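Local coordinates for mandelate racemase/muconate lactonizing enzyme-like protein (Rubrobacter xylanophilus DSM 9941, PDB 2QQ6) that binds magnesium in an enolase-superfamily barrel and is probably a lyase of the mandelate racemase and muconate lactonizing enzyme family, at residues Glu212-Asp222 and Leu238-Pro247. Residues are numbered along the deposited sequence; the frame is centred on the assembly and turned at random.
With MG (magnesium ion), chain D.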
# COMPACT_ATOMS: atom_id res chain seq x y z
N GLU B 212 -30.71 10.94 10.27
CA GLU B 212 -29.84 9.78 10.41
C GLU B 212 -28.43 10.11 10.89
O GLU B 212 -27.71 10.92 10.31
CB GLU B 212 -29.80 9.01 9.10
CG GLU B 212 -31.15 8.44 8.73
CD GLU B 212 -31.05 7.36 7.68
OE1 GLU B 212 -30.72 7.67 6.52
OE2 GLU B 212 -31.28 6.18 8.03
N VAL B 213 -28.04 9.46 11.97
CA VAL B 213 -26.72 9.70 12.52
C VAL B 213 -25.83 8.47 12.64
O VAL B 213 -26.19 7.46 13.24
CB VAL B 213 -26.84 10.41 13.90
CG1 VAL B 213 -27.96 9.80 14.70
CG2 VAL B 213 -25.53 10.32 14.65
N ALA B 214 -24.65 8.58 12.04
CA ALA B 214 -23.65 7.52 12.06
C ALA B 214 -22.47 8.01 12.90
O ALA B 214 -22.24 9.21 13.01
CB ALA B 214 -23.20 7.18 10.64
N ILE B 215 -21.74 7.06 13.48
CA ILE B 215 -20.61 7.35 14.38
C ILE B 215 -19.30 6.62 14.02
O ILE B 215 -19.28 5.41 13.82
CB ILE B 215 -21.01 6.98 15.81
CG1 ILE B 215 -22.11 7.93 16.28
CG2 ILE B 215 -19.80 6.97 16.73
CD1 ILE B 215 -22.68 7.61 17.64
N ASP B 216 -18.20 7.38 13.96
CA ASP B 216 -16.89 6.84 13.61
C ASP B 216 -16.04 6.63 14.85
O ASP B 216 -16.02 7.47 15.74
CB ASP B 216 -16.16 7.81 12.67
CG ASP B 216 -15.01 7.16 11.91
OD1 ASP B 216 -14.42 6.16 12.38
OD2 ASP B 216 -14.68 7.68 10.82
N MSE B 217 -15.35 5.50 14.90
CA MSE B 217 -14.45 5.18 16.01
C MSE B 217 -13.00 5.20 15.56
O MSE B 217 -12.10 4.90 16.33
CB MSE B 217 -14.79 3.80 16.58
CG MSE B 217 -16.15 3.71 17.22
SE MSE B 217 -16.37 2.08 18.38
CE MSE B 217 -17.49 1.03 17.22
N HIS B 218 -12.78 5.55 14.30
CA HIS B 218 -11.45 5.62 13.72
C HIS B 218 -10.57 4.42 14.03
O HIS B 218 -9.36 4.54 14.16
CB HIS B 218 -10.77 6.93 14.16
CG HIS B 218 -11.35 8.13 13.49
ND1 HIS B 218 -11.83 9.22 14.19
CD2 HIS B 218 -11.60 8.39 12.18
CE1 HIS B 218 -12.36 10.08 13.35
NE2 HIS B 218 -12.24 9.61 12.12
N GLY B 219 -11.22 3.26 14.14
CA GLY B 219 -10.58 1.99 14.44
C GLY B 219 -9.39 2.04 15.37
O GLY B 219 -8.25 1.89 14.94
N ARG B 220 -9.65 2.20 16.66
CA ARG B 220 -8.58 2.30 17.64
C ARG B 220 -8.71 1.33 18.81
O ARG B 220 -7.88 1.39 19.72
CB ARG B 220 -8.53 3.71 18.27
CG ARG B 220 -8.89 4.87 17.37
CD ARG B 220 -7.69 5.44 16.66
NE ARG B 220 -8.02 6.74 16.08
CZ ARG B 220 -7.19 7.45 15.34
NH1 ARG B 220 -5.97 7.00 15.08
NH2 ARG B 220 -7.58 8.62 14.86
N PHE B 221 -9.71 0.45 18.81
CA PHE B 221 -9.88 -0.41 19.98
C PHE B 221 -9.84 -1.92 19.87
O PHE B 221 -10.03 -2.50 18.80
CB PHE B 221 -11.17 -0.00 20.68
CG PHE B 221 -11.38 1.47 20.68
CD1 PHE B 221 -11.90 2.11 19.55
CD2 PHE B 221 -10.99 2.25 21.76
CE1 PHE B 221 -12.03 3.49 19.52
CE2 PHE B 221 -11.10 3.63 21.74
CZ PHE B 221 -11.62 4.26 20.62
N ASP B 222 -9.58 -2.54 21.02
CA ASP B 222 -9.49 -3.98 21.16
C ASP B 222 -10.88 -4.61 21.16
O ASP B 222 -11.89 -3.92 21.30
CB ASP B 222 -8.78 -4.36 22.45
CG ASP B 222 -9.44 -3.77 23.68
OD1 ASP B 222 -10.67 -3.53 23.63
OD2 ASP B 222 -8.74 -3.56 24.69
N LEU B 238 -28.42 3.98 15.56
CA LEU B 238 -27.46 4.65 14.70
C LEU B 238 -27.60 4.20 13.25
O LEU B 238 -28.16 3.15 12.96
CB LEU B 238 -26.03 4.34 15.15
CG LEU B 238 -25.66 4.54 16.62
CD1 LEU B 238 -24.20 4.18 16.80
CD2 LEU B 238 -25.91 5.97 17.03
N LEU B 239 -27.08 5.01 12.33
CA LEU B 239 -27.13 4.66 10.91
C LEU B 239 -26.20 3.46 10.78
O LEU B 239 -26.48 2.48 10.07
CB LEU B 239 -26.65 5.84 10.05
CG LEU B 239 -26.68 5.63 8.53
CD1 LEU B 239 -28.04 5.11 8.10
CD2 LEU B 239 -26.39 6.92 7.83
N TRP B 240 -25.08 3.55 11.49
CA TRP B 240 -24.09 2.50 11.53
C TRP B 240 -23.00 2.94 12.49
O TRP B 240 -22.98 4.09 12.94
CB TRP B 240 -23.48 2.24 10.14
CG TRP B 240 -22.48 3.24 9.67
CD1 TRP B 240 -21.29 3.57 10.26
CD2 TRP B 240 -22.55 4.01 8.47
NE1 TRP B 240 -20.62 4.49 9.50
CE2 TRP B 240 -21.37 4.78 8.39
CE3 TRP B 240 -23.50 4.12 7.44
CZ2 TRP B 240 -21.10 5.65 7.33
CZ3 TRP B 240 -23.23 4.99 6.38
CH2 TRP B 240 -22.04 5.74 6.33
N LEU B 241 -22.11 2.01 12.81
CA LEU B 241 -20.99 2.28 13.70
C LEU B 241 -19.74 1.97 12.88
O LEU B 241 -19.54 0.83 12.46
CB LEU B 241 -21.10 1.39 14.93
CG LEU B 241 -20.10 1.62 16.05
CD1 LEU B 241 -20.01 3.09 16.36
CD2 LEU B 241 -20.51 0.81 17.27
N GLU B 242 -18.93 3.00 12.64
CA GLU B 242 -17.72 2.92 11.82
C GLU B 242 -16.42 2.47 12.50
O GLU B 242 -16.01 3.00 13.53
CB GLU B 242 -17.49 4.30 11.15
CG GLU B 242 -16.56 4.34 9.94
CD GLU B 242 -16.62 5.68 9.19
OE1 GLU B 242 -17.73 6.12 8.84
OE2 GLU B 242 -15.57 6.30 8.95
N GLU B 243 -15.78 1.48 11.90
CA GLU B 243 -14.50 0.95 12.36
C GLU B 243 -14.19 0.87 13.86
O GLU B 243 -13.41 1.67 14.36
CB GLU B 243 -13.34 1.71 11.70
CG GLU B 243 -13.38 1.80 10.18
CD GLU B 243 -12.24 2.64 9.63
OE1 GLU B 243 -12.10 3.80 10.09
OE2 GLU B 243 -11.50 2.16 8.74
N PRO B 244 -14.76 -0.10 14.58
CA PRO B 244 -14.44 -0.19 16.01
C PRO B 244 -13.03 -0.73 16.23
O PRO B 244 -12.37 -0.38 17.20
CB PRO B 244 -15.49 -1.16 16.54
CG PRO B 244 -15.76 -2.03 15.36
CD PRO B 244 -15.85 -1.03 14.23
N THR B 245 -12.55 -1.57 15.33
CA THR B 245 -11.21 -2.14 15.49
C THR B 245 -10.28 -1.66 14.39
O THR B 245 -10.73 -1.10 13.40
CB THR B 245 -11.25 -3.70 15.50
OG1 THR B 245 -12.04 -4.20 14.41
CG2 THR B 245 -11.82 -4.21 16.82
N PRO B 246 -8.96 -1.88 14.56
CA PRO B 246 -7.93 -1.49 13.60
C PRO B 246 -8.23 -2.13 12.23
O PRO B 246 -8.74 -3.24 12.16
CB PRO B 246 -6.65 -2.04 14.23
CG PRO B 246 -6.94 -1.95 15.68
CD PRO B 246 -8.35 -2.43 15.78
N PRO B 247 -7.90 -1.41 11.14
CA PRO B 247 -8.14 -1.86 9.76
C PRO B 247 -7.36 -3.06 9.20
O PRO B 247 -7.55 -3.42 8.05
CB PRO B 247 -7.91 -0.59 8.94
CG PRO B 247 -6.91 0.16 9.73
CD PRO B 247 -7.40 -0.03 11.15
MG MG D . -13.82 7.63 8.75
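The magnesium site at the mouth of the enolase-type barrel joins Asp216 to Glu242, residues at the ends of adjacent parallel strands. Asp216 OD2 and Glu242 OE2 each bind the ion at 2.2 Å, their carboxylate planes turned 50° apart; Glu268 supplies the third protein ligand. Asp216 and Glu242 are paired in the ladder and project from the same face of the sheet; with CG anti to the backbone N in both (chi1 -162°), their carboxylates converge on the metal. The other oxygen of each is held as well: Asp216 OD1 closes an Asx turn by accepting the N-H of His218 from above the carboxylate plane, at 2.6 Å, while Glu242 OE1 pairs with Lys169. This is the carboxylate trio of the enolase superfamily, carried at the ends of successive barrel strands, here within a right-handed beta-alpha-beta crossover through helix 223-233. Ladder bonds run from Ile215 N to Trp240 O and, nearly straight at 171°, from Glu242 N to Ile215 O (2.7 Å). Beyond the strands, a backbone hydrogen bond from Phe221 N to Pro244 O (3.2 Å) continues the pairing. On the face carrying the metal ligands, Ala214 CB sits over the five-membered ring of Trp240 in a CH-pi contact, 3.8 Å from its centroid, and Trp240 NE1 gives a weak hydrogen bond to Glu242 OE1. A leucine in place of Trp240 would probably leave Ala214 without its flat cover and deprive Glu242 of this second-shell donor. On the reverse face, Ile215 CD1 packs against Leu238 CD2 at 3.7 Å, and both side chains also touch Val200 of helix 190-207.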